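Local coordinates for protein FAD-linked sulfhydryl oxidase ERV1 (Arabidopsis thaliana, PDB 2HJ3) that catalyses FAD-dependent disulfide bond formation, passing electrons from thiols to oxygen, and is required for import and folding of small cysteine-containing proteins in the mitochondrial intermembrane space, at residues Phe20-Ala25 / His83-Val88; Ala26-Lys31 / Gln35-Val40; Pro68-Ala71 / Glu75-Ser78. All coordinates share one frame; numbering follows the deposited sequence.

Interaction 1: Phe20-Ala25 / His83-Val88. With FAD (flavin-adenine dinucleotide), chain K; SO4 (sulfate ion), chain F.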
loop_
_atom_site.group_PDB
_atom_site.type_symbol
_atom_site.label_atom_id
_atom_site.label_comp_id
_atom_site.label_asym_id
_atom_site.label_seq_id
_atom_site.Cartn_x
_atom_site.Cartn_y
_atom_site.Cartn_z
ATOM N N PHE A 20 2.469 -6.468 -0.066
ATOM C CA PHE A 20 1.504 -5.741 -0.871
ATOM C C PHE A 20 2.160 -5.254 -2.169
ATOM O O PHE A 20 1.645 -5.485 -3.266
ATOM C CB PHE A 20 0.960 -4.562 -0.049
ATOM C CG PHE A 20 0.236 -3.547 -0.861
ATOM C CD1 PHE A 20 -0.839 -3.916 -1.658
ATOM C CD2 PHE A 20 0.651 -2.222 -0.862
ATOM C CE1 PHE A 20 -1.491 -2.979 -2.452
ATOM C CE2 PHE A 20 0.004 -1.270 -1.658
ATOM C CZ PHE A 20 -1.067 -1.651 -2.454
ATOM N N LEU A 21 3.302 -4.583 -2.049
ATOM C CA LEU A 21 3.996 -4.082 -3.232
ATOM C C LEU A 21 4.441 -5.183 -4.202
ATOM O O LEU A 21 4.116 -5.133 -5.388
ATOM C CB LEU A 21 5.189 -3.215 -2.812
ATOM C CG LEU A 21 4.744 -1.891 -2.160
ATOM C CD1 LEU A 21 5.960 -1.096 -1.648
ATOM C CD2 LEU A 21 3.959 -1.075 -3.179
ATOM N N HIS A 22 5.170 -6.182 -3.719
ATOM C CA HIS A 22 5.603 -7.250 -4.618
ATOM C C HIS A 22 4.424 -8.040 -5.177
ATOM O O HIS A 22 4.459 -8.474 -6.329
ATOM C CB HIS A 22 6.590 -8.188 -3.917
ATOM C CG HIS A 22 7.895 -7.536 -3.580
ATOM N ND1 HIS A 22 8.716 -6.979 -4.537
ATOM C CD2 HIS A 22 8.501 -7.310 -2.389
ATOM C CE1 HIS A 22 9.767 -6.434 -3.952
ATOM N NE2 HIS A 22 9.661 -6.621 -2.648
ATOM N N THR A 23 3.378 -8.237 -4.383
ATOM C CA THR A 23 2.229 -8.971 -4.903
ATOM C C THR A 23 1.604 -8.128 -5.995
ATOM O O THR A 23 1.138 -8.640 -7.004
ATOM C CB THR A 23 1.162 -9.248 -3.829
ATOM O OG1 THR A 23 1.722 -10.064 -2.794
ATOM C CG2 THR A 23 -0.021 -9.965 -4.447
ATOM N N LEU A 24 1.602 -6.822 -5.783
ATOM C CA LEU A 24 1.049 -5.901 -6.754
ATOM C C LEU A 24 1.837 -5.941 -8.063
ATOM O O LEU A 24 1.251 -5.946 -9.148
ATOM C CB LEU A 24 1.058 -4.490 -6.182
ATOM C CG LEU A 24 0.584 -3.391 -7.126
ATOM C CD1 LEU A 24 -0.792 -3.753 -7.667
ATOM C CD2 LEU A 24 0.549 -2.055 -6.384
ATOM N N ALA A 25 3.163 -5.977 -7.966
ATOM C CA ALA A 25 3.996 -6.027 -9.162
ATOM C C ALA A 25 3.882 -7.383 -9.857
ATOM O O ALA A 25 4.168 -7.501 -11.051
ATOM C CB ALA A 25 5.443 -5.735 -8.811
ATOM N N HIS A 83 14.877 -4.345 -6.991
ATOM C CA HIS A 83 16.135 -3.605 -6.853
ATOM C C HIS A 83 15.998 -2.584 -5.746
ATOM O O HIS A 83 16.926 -2.353 -4.970
ATOM C CB HIS A 83 16.511 -2.898 -8.163
ATOM C CG HIS A 83 16.821 -3.838 -9.284
ATOM N ND1 HIS A 83 17.820 -4.784 -9.204
ATOM C CD2 HIS A 83 16.215 -4.032 -10.478
ATOM C CE1 HIS A 83 17.807 -5.530 -10.294
ATOM N NE2 HIS A 83 16.841 -5.096 -11.082
ATOM N N VAL A 84 14.828 -1.964 -5.679
ATOM C CA VAL A 84 14.576 -0.977 -4.648
ATOM C C VAL A 84 14.642 -1.672 -3.299
ATOM O O VAL A 84 15.326 -1.213 -2.390
ATOM C CB VAL A 84 13.202 -0.314 -4.853
ATOM C CG1 VAL A 84 12.727 0.344 -3.558
ATOM C CG2 VAL A 84 13.309 0.718 -5.970
ATOM N N HIS A 85 13.953 -2.799 -3.179
ATOM C CA HIS A 85 13.959 -3.546 -1.928
ATOM C C HIS A 85 15.393 -3.949 -1.554
ATOM O O HIS A 85 15.753 -3.953 -0.376
ATOM C CB HIS A 85 13.069 -4.783 -2.056
ATOM C CG HIS A 85 12.740 -5.435 -0.749
ATOM N ND1 HIS A 85 11.819 -6.457 -0.641
ATOM C CD2 HIS A 85 13.192 -5.202 0.505
ATOM C CE1 HIS A 85 11.716 -6.821 0.625
ATOM N NE2 HIS A 85 12.537 -6.075 1.341
ATOM N N ASN A 86 16.218 -4.274 -2.546
ATOM C CA ASN A 86 17.603 -4.661 -2.249
ATOM C C ASN A 86 18.451 -3.517 -1.700
ATOM O O ASN A 86 19.302 -3.729 -0.841
ATOM C CB ASN A 86 18.281 -5.267 -3.479
ATOM C CG ASN A 86 17.936 -6.721 -3.656
ATOM O OD1 ASN A 86 17.740 -7.432 -2.679
ATOM N ND2 ASN A 86 17.879 -7.179 -4.894
ATOM N N THR A 87 18.225 -2.304 -2.190
ATOM C CA THR A 87 18.976 -1.164 -1.693
ATOM C C THR A 87 18.704 -1.024 -0.196
ATOM O O THR A 87 19.602 -0.699 0.580
ATOM C CB THR A 87 18.556 0.117 -2.415
ATOM O OG1 THR A 87 18.827 -0.028 -3.816
ATOM C CG2 THR A 87 19.310 1.313 -1.874
ATOM N N VAL A 88 17.461 -1.278 0.211
ATOM C CA VAL A 88 17.115 -1.200 1.620
ATOM C C VAL A 88 17.790 -2.372 2.339
ATOM O O VAL A 88 18.419 -2.182 3.379
ATOM C CB VAL A 88 15.585 -1.252 1.831
ATOM C CG1 VAL A 88 15.265 -1.226 3.323
ATOM C CG2 VAL A 88 14.923 -0.060 1.138
HETATM P PA FAD K . 11.694 -7.740 4.249
HETATM O O1A FAD K . 12.820 -6.907 3.743
HETATM O O2A FAD K . 10.531 -7.222 5.030
HETATM O O5B FAD K . 11.009 -8.931 3.508
HETATM C C5B FAD K . 9.862 -9.407 2.827
HETATM C C4B FAD K . 10.280 -10.839 2.573
HETATM O O4B FAD K . 10.097 -10.700 1.139
HETATM C C3B FAD K . 11.575 -11.678 2.765
HETATM O O3B FAD K . 11.594 -12.434 3.976
HETATM C C2B FAD K . 11.698 -12.398 1.495
HETATM O O2B FAD K . 10.913 -13.542 1.362
HETATM C C1B FAD K . 11.232 -11.315 0.515
HETATM N N9A FAD K . 12.137 -10.425 -0.148
HETATM C C8A FAD K . 13.390 -9.866 0.207
HETATM N N7A FAD K . 14.028 -9.114 -0.638
HETATM C C5A FAD K . 13.166 -9.091 -1.728
HETATM C C6A FAD K . 13.210 -8.528 -3.020
HETATM N N6A FAD K . 14.324 -7.863 -3.389
HETATM N N1A FAD K . 12.141 -8.767 -3.875
HETATM C C2A FAD K . 11.066 -9.546 -3.594
HETATM N N3A FAD K . 11.020 -10.064 -2.282
HETATM C C4A FAD K . 12.119 -9.823 -1.408
HETATM N N1 FAD K . 13.611 -0.234 7.580
HETATM C C2 FAD K . 14.634 0.467 8.192
HETATM O O2 FAD K . 15.120 0.141 9.292
HETATM N N3 FAD K . 15.039 1.535 7.410
HETATM C C4 FAD K . 14.499 1.873 6.144
HETATM O O4 FAD K . 14.981 2.967 5.701
HETATM C C4X FAD K . 13.485 1.118 5.578
HETATM N N5 FAD K . 12.779 1.437 4.367
HETATM C C5X FAD K . 11.640 0.780 3.843
HETATM C C6 FAD K . 10.985 1.264 2.690
HETATM C C7 FAD K . 9.808 0.599 2.232
HETATM C C7M FAD K . 9.099 1.211 1.014
HETATM C C8 FAD K . 9.305 -0.563 2.898
HETATM C C8M FAD K . 8.128 -1.459 2.534
HETATM C C9 FAD K . 9.969 -1.006 4.049
HETATM C C9A FAD K . 11.103 -0.371 4.618
HETATM N N10 FAD K . 11.969 -0.663 5.790
HETATM C C10 FAD K . 13.018 0.018 6.359
HETATM C "C1'" FAD K . 11.763 -1.931 6.406
HETATM C "C2'" FAD K . 12.530 -3.125 5.938
HETATM O "O2'" FAD K . 12.849 -2.982 4.516
HETATM C "C3'" FAD K . 12.035 -4.449 6.432
HETATM O "O3'" FAD K . 10.766 -4.692 5.850
HETATM C "C4'" FAD K . 12.196 -5.046 7.821
HETATM O "O4'" FAD K . 13.534 -4.763 8.315
HETATM C "C5'" FAD K . 12.058 -6.508 7.949
HETATM O "O5'" FAD K . 12.987 -7.316 7.219
HETATM P P FAD K . 12.668 -8.808 6.880
HETATM O O1P FAD K . 14.066 -9.202 7.023
HETATM O O2P FAD K . 11.569 -9.459 7.631
HETATM O O3P FAD K . 12.381 -8.730 5.291
HETATM S S SO4 F . 20.550 -5.571 -6.821
HETATM O O1 SO4 F . 21.159 -4.643 -7.787
HETATM O O2 SO4 F . 21.218 -5.424 -5.517
HETATM O O3 SO4 F . 19.113 -5.266 -6.685
HETATM O O4 SO4 F . 20.708 -6.956 -7.301
#
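His22, its CG anti to the carbonyl carbon (chi1 -67°), and His85, its CG anti to the backbone N (chi1 -166°), send their imidazoles toward each other across segments whose nearest CA atoms, those of His22 and His85, are 9.5 Å apart. The side chains cross at about a right angle and the rings touch only at their edges, their planes tilted by a small angle, so this is not a stack. One hydrogen bond joins them, His22 NE2 with His85 ND1 at 3.0 Å and fairly straight (157°). The far nitrogen of the second ring is also engaged: His85 NE2 donates to the phosphate oxygen O1A of FAD at 2.6 Å. With both nitrogens used, the rotation of the His85 ring is fixed.

The adenine spreads over both imidazoles. Its C2A lies 3.3 Å above the plane of His22, over the ring centre, whereas N7A lies 3.4 Å above the plane of His85, offset toward the rim. Trp18 stacks on His85 and Trp106 on His22, so aromatic packing continues around the pair. Further along the second helix, Val88 CG1 reaches O2' of the ribityl chain at 3.2 Å. Asn86 OD1 bonds to Phe97 N, while its ND2 joins His83 ND1 in gripping O3 of a sulfate ion, probably from the crystallisation liquor, that Arg90 also holds.

The histidine pair thus forms a platform for adenine, and His85 alone also holds the phosphate, an arrangement belonging to the FAD site in the helical bundle of the ERV/ALR sulfhydryl oxidases.

Interaction 2: Ala26-Lys31 / Gln35-Val40. With SO4 (sulfate ion), chain H.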
loop_
_atom_site.group_PDB
_atom_site.type_symbol
_atom_site.label_atom_id
_atom_site.label_comp_id
_atom_site.label_asym_id
_atom_site.label_seq_id
_atom_site.Cartn_x
_atom_site.Cartn_y
_atom_site.Cartn_z
ATOM N N ALA A 26 3.462 -8.405 -9.116
ATOM C CA ALA A 26 3.300 -9.737 -9.693
ATOM C C ALA A 26 2.045 -9.794 -10.563
ATOM O O ALA A 26 1.968 -10.600 -11.496
ATOM C CB ALA A 26 3.227 -10.789 -8.591
ATOM N N GLN A 27 1.074 -8.931 -10.256
ATOM C CA GLN A 27 -0.192 -8.849 -10.992
ATOM C C GLN A 27 -0.175 -7.766 -12.078
ATOM O O GLN A 27 -1.058 -7.729 -12.934
ATOM C CB GLN A 27 -1.348 -8.539 -10.030
ATOM C CG GLN A 27 -1.466 -9.489 -8.856
ATOM C CD GLN A 27 -1.862 -10.880 -9.285
ATOM O OE1 GLN A 27 -2.983 -11.102 -9.748
ATOM N NE2 GLN A 27 -0.940 -11.830 -9.145
ATOM N N TYR A 28 0.810 -6.871 -12.029
ATOM C CA TYR A 28 0.906 -5.799 -13.017
ATOM C C TYR A 28 0.807 -6.399 -14.424
ATOM O O TYR A 28 1.422 -7.421 -14.718
ATOM C CB TYR A 28 2.229 -5.046 -12.856
ATOM C CG TYR A 28 2.248 -3.678 -13.510
ATOM C CD1 TYR A 28 1.431 -2.645 -13.043
ATOM C CD2 TYR A 28 3.087 -3.413 -14.594
ATOM C CE1 TYR A 28 1.454 -1.379 -13.639
ATOM C CE2 TYR A 28 3.117 -2.156 -15.193
ATOM C CZ TYR A 28 2.301 -1.141 -14.711
ATOM O OH TYR A 28 2.352 0.114 -15.290
ATOM N N PRO A 29 0.025 -5.775 -15.313
ATOM C CA PRO A 29 -0.103 -6.320 -16.666
ATOM C C PRO A 29 1.143 -6.266 -17.557
ATOM O O PRO A 29 2.022 -5.407 -17.403
ATOM C CB PRO A 29 -1.277 -5.530 -17.245
ATOM C CG PRO A 29 -1.178 -4.219 -16.547
ATOM C CD PRO A 29 -0.852 -4.608 -15.125
ATOM N N GLU A 30 1.211 -7.212 -18.487
ATOM C CA GLU A 30 2.323 -7.295 -19.423
ATOM C C GLU A 30 2.315 -6.019 -20.252
ATOM O O GLU A 30 3.341 -5.369 -20.419
ATOM C CB GLU A 30 2.152 -8.532 -20.315
ATOM C CG GLU A 30 3.145 -8.650 -21.470
ATOM C CD GLU A 30 4.594 -8.769 -21.019
ATOM O OE1 GLU A 30 4.840 -8.885 -19.791
ATOM O OE2 GLU A 30 5.483 -8.758 -21.904
ATOM N N LYS A 31 1.136 -5.670 -20.758
ATOM C CA LYS A 31 0.941 -4.463 -21.552
ATOM C C LYS A 31 -0.041 -3.596 -20.771
ATOM O O LYS A 31 -1.248 -3.646 -21.004
ATOM C CB LYS A 31 0.350 -4.817 -22.923
ATOM C CG LYS A 31 1.211 -5.775 -23.743
ATOM C CD LYS A 31 0.540 -6.156 -25.063
ATOM C CE LYS A 31 1.374 -7.186 -25.824
ATOM N NZ LYS A 31 0.739 -7.633 -27.105
ATOM N N GLN A 35 -3.282 4.501 -17.767
ATOM C CA GLN A 35 -3.669 4.809 -16.397
ATOM C C GLN A 35 -2.971 3.899 -15.382
ATOM O O GLN A 35 -2.519 4.358 -14.334
ATOM C CB GLN A 35 -5.190 4.705 -16.226
ATOM C CG GLN A 35 -5.683 5.331 -14.923
ATOM C CD GLN A 35 -7.170 5.128 -14.689
ATOM O OE1 GLN A 35 -7.598 3.961 -14.521
ATOM N NE2 GLN A 35 -7.909 6.140 -14.667
ATOM N N GLN A 36 -2.893 2.611 -15.687
ATOM C CA GLN A 36 -2.236 1.679 -14.783
ATOM C C GLN A 36 -0.781 2.090 -14.570
ATOM O O GLN A 36 -0.245 1.971 -13.473
ATOM C CB GLN A 36 -2.311 0.261 -15.343
ATOM C CG GLN A 36 -3.725 -0.236 -15.495
ATOM C CD GLN A 36 -3.798 -1.576 -16.188
ATOM O OE1 GLN A 36 -3.327 -1.681 -17.345
ATOM N NE2 GLN A 36 -4.333 -2.524 -15.578
ATOM N N LYS A 37 -0.155 2.596 -15.627
ATOM C CA LYS A 37 1.230 3.037 -15.554
ATOM C C LYS A 37 1.295 4.255 -14.641
ATOM O O LYS A 37 2.155 4.354 -13.764
ATOM C CB LYS A 37 1.733 3.381 -16.959
ATOM C CG LYS A 37 3.226 3.669 -17.037
ATOM C CD LYS A 37 3.715 3.829 -18.478
ATOM C CE LYS A 37 5.214 4.151 -18.522
ATOM N NZ LYS A 37 5.767 4.289 -19.908
ATOM N N LYS A 38 0.357 5.173 -14.842
ATOM C CA LYS A 38 0.273 6.398 -14.053
ATOM C C LYS A 38 0.008 6.138 -12.565
ATOM O O LYS A 38 0.605 6.776 -11.696
ATOM C CB LYS A 38 -0.832 7.280 -14.627
ATOM C CG LYS A 38 -1.106 8.556 -13.870
ATOM C CD LYS A 38 -2.286 9.275 -14.510
ATOM C CE LYS A 38 -2.482 10.673 -13.950
ATOM N NZ LYS A 38 -3.557 11.402 -14.699
ATOM N N ASP A 39 -0.885 5.202 -12.268
ATOM C CA ASP A 39 -1.200 4.907 -10.873
ATOM C C ASP A 39 -0.016 4.301 -10.141
ATOM O O ASP A 39 0.266 4.663 -8.999
ATOM C CB ASP A 39 -2.408 3.972 -10.778
ATOM C CG ASP A 39 -3.672 4.609 -11.319
ATOM O OD1 ASP A 39 -3.717 5.856 -11.380
ATOM O OD2 ASP A 39 -4.615 3.867 -11.668
ATOM N N VAL A 40 0.675 3.381 -10.803
ATOM C CA VAL A 40 1.834 2.741 -10.214
ATOM C C VAL A 40 2.879 3.781 -9.835
ATOM O O VAL A 40 3.438 3.742 -8.745
ATOM C CB VAL A 40 2.456 1.718 -11.190
ATOM C CG1 VAL A 40 3.918 1.477 -10.845
ATOM C CG2 VAL A 40 1.704 0.420 -11.105
HETATM S S SO4 H . -6.040 9.554 -12.128
HETATM O O1 SO4 H . -5.971 8.875 -10.813
HETATM O O2 SO4 H . -5.537 10.943 -11.995
HETATM O O3 SO4 H . -5.206 8.821 -13.109
HETATM O O4 SO4 H . -7.449 9.575 -12.588
HETATM O O HOH W 1 -4.153 -3.708 -19.422
#
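Tyr28 drives its hydroxyl against the backbone of helix 34-50, with OH only 3.1 Å from Lys37 CA, yet no direct hydrogen bond joins the two segments. The ring meets the helix by its edge, Gln36 O lying near its plane, 3.7 Å from Tyr28 OH. The Tyr28 hydroxyl finds its partner elsewhere, in a hydrogen bond with Ala71 O. With CG anti to the backbone N (chi1 -162°), the ring swings over to the helix, where Val40 CG2 approaches it obliquely; the modelled separation there is too short to trust.

Gln36, extended beyond CG, brings its amide end against Pro29 CG, with OE1 at 3.4 Å. OE1 also accepts from Thr33 N and from a water at 3.0 Å, which makes a weak bond to Lys31 O.

A leucine in place of Tyr28 would probably leave Ala71 O without its hydroxyl partner and open a gap beside Lys37.

The turn after helix 10-27 is thereby closed onto helix 34-50. Phe77 of helix 74-91 meets the Tyr28 ring at a steep angle, while in the same turn of helix 34-50 Asp39, which does not touch segment 26-31, forms a salt bridge with Arg49 of the second subunit.

Interaction 3: Pro68-Ala71 / Glu75-Ser78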
loop_
_atom_site.group_PDB
_atom_site.type_symbol
_atom_site.label_atom_id
_atom_site.label_comp_id
_atom_site.label_asym_id
_atom_site.label_seq_id
_atom_site.Cartn_x
_atom_site.Cartn_y
_atom_site.Cartn_z
ATOM N N PRO A 68 13.924 6.180 -10.692
ATOM C CA PRO A 68 12.483 6.263 -10.948
ATOM C C PRO A 68 11.844 4.921 -11.298
ATOM O O PRO A 68 12.473 4.056 -11.909
ATOM C CB PRO A 68 12.385 7.296 -12.080
ATOM C CG PRO A 68 13.706 7.191 -12.775
ATOM C CD PRO A 68 14.686 7.016 -11.640
ATOM N N ALA A 69 10.588 4.755 -10.897
ATOM C CA ALA A 69 9.856 3.521 -11.148
ATOM C C ALA A 69 9.788 3.145 -12.626
ATOM O O ALA A 69 9.485 3.980 -13.464
ATOM C CB ALA A 69 8.434 3.631 -10.575
ATOM N N GLN A 70 10.070 1.879 -12.931
ATOM C CA GLN A 70 10.011 1.375 -14.306
ATOM C C GLN A 70 8.673 0.654 -14.401
ATOM O O GLN A 70 8.555 -0.504 -13.993
ATOM C CB GLN A 70 11.135 0.367 -14.574
ATOM C CG GLN A 70 12.559 0.872 -14.381
ATOM C CD GLN A 70 13.140 1.476 -15.641
ATOM O OE1 GLN A 70 13.063 0.884 -16.713
ATOM N NE2 GLN A 70 13.737 2.654 -15.516
ATOM N N ALA A 71 7.666 1.333 -14.939
ATOM C CA ALA A 71 6.330 0.753 -15.038
ATOM C C ALA A 71 5.911 0.377 -16.447
ATOM O O ALA A 71 4.727 0.170 -16.711
ATOM C CB ALA A 71 5.310 1.713 -14.435
ATOM N N GLU A 75 7.478 -7.104 -16.118
ATOM C CA GLU A 75 8.869 -7.448 -15.854
ATOM C C GLU A 75 9.680 -6.275 -15.324
ATOM O O GLU A 75 10.443 -6.431 -14.372
ATOM C CB GLU A 75 9.540 -8.001 -17.110
ATOM C CG GLU A 75 10.799 -8.795 -16.800
ATOM C CD GLU A 75 11.585 -9.181 -18.040
ATOM O OE1 GLU A 75 10.969 -9.683 -19.007
ATOM O OE2 GLU A 75 12.823 -8.989 -18.037
ATOM N N GLU A 76 9.518 -5.099 -15.920
ATOM C CA GLU A 76 10.272 -3.929 -15.473
ATOM C C GLU A 76 9.873 -3.491 -14.068
ATOM O O GLU A 76 10.719 -3.080 -13.277
ATOM C CB GLU A 76 10.077 -2.748 -16.436
ATOM C CG GLU A 76 10.357 -3.061 -17.898
ATOM C CD GLU A 76 10.207 -1.843 -18.794
ATOM O OE1 GLU A 76 9.426 -0.935 -18.442
ATOM O OE2 GLU A 76 10.856 -1.797 -19.856
ATOM N N PHE A 77 8.583 -3.570 -13.759
ATOM C CA PHE A 77 8.086 -3.164 -12.448
ATOM C C PHE A 77 8.513 -4.164 -11.370
ATOM O O PHE A 77 8.990 -3.768 -10.313
ATOM C CB PHE A 77 6.563 -3.016 -12.502
ATOM C CG PHE A 77 5.969 -2.395 -11.269
ATOM C CD1 PHE A 77 6.628 -1.358 -10.610
ATOM C CD2 PHE A 77 4.753 -2.845 -10.763
ATOM C CE1 PHE A 77 6.082 -0.781 -9.463
ATOM C CE2 PHE A 77 4.201 -2.276 -9.619
ATOM C CZ PHE A 77 4.865 -1.243 -8.966
ATOM N N SER A 78 8.358 -5.456 -11.649
ATOM C CA SER A 78 8.766 -6.504 -10.709
ATOM C C SER A 78 10.236 -6.353 -10.369
ATOM O O SER A 78 10.620 -6.375 -9.202
ATOM C CB SER A 78 8.594 -7.891 -11.320
ATOM O OG SER A 78 7.289 -8.092 -11.791
#
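Gln70 and Phe77 come together through a close backbone approach that is not a hydrogen bond. Gln70 O stands 3.1 Å from Phe77 N, but the angle is too poor for the amide to donate to it. The same oxygen lies 3.4 Å from Glu76 O, and since both are acceptors this is proximity without attraction. The carbonyl therefore rests against the peptide between Glu76 and Phe77 as a packed group, in the first turn of helix 74-91. No hydrogen bond links the two segments at all, although the chain doubles back so sharply that the CA atoms of Ala71 and Phe77 are 5.0 Å apart.

Van der Waals contact supplies the rest. Gln70 CB sits against Glu76 CB at 3.8 Å, the touching parts being the first carbons of both side chains. Gln70 O also touches Phe77 CB at 3.5 Å. The Phe77 ring follows with CG anti to the backbone N (chi1 -171°), and the same carbonyl oxygen approaches the ring obliquely, 4.0 Å from CD1.

Outside the two segments, side-chain packing takes over. Ala71, whose CB points away from the helix turn, reaches Val40, Lys37 and Lys41, while Ala69 and Gln70 touch Trp80 further along helix 74-91. The polar contacts here are separate: Ser78 OG bonds to Gln74 O, within its own helix, and Ala71 O is hydrogen-bonded to the hydroxyl of Tyr28.

The contact folds the loop that follows helix 54-66 back over the first turn of helix 74-91, and the Phe77 ring lies on Val40 of helix 34-50, so that the loop and two helices meet at this end of the bundle.

Overall arrangement
Interaction 1 lies near the centre of the chain, about 3 Å from it, and brings together helices 10-27 and 74-91, distant in sequence. The other two are short-range closures between its segments: interaction 2 comes first, closing the turn between helices 10-27 and 34-50, and interaction 3 follows, leading from helix 54-66 into helix 74-91. Their centres lie about 9 Å apart, and the two contacts meet through Tyr28, Val40, Ala71 and Phe77; interaction 1 is centred about 15 Å from interaction 2 and 10 Å from interaction 3, touching the latter where Ala25 packs on Phe77. In this four-helix bundle the cofactor site thus shares helix 10-27 with interaction 2 and helix 74-91 with interaction 3, and interactions 1 and 2 both touch the second subunit.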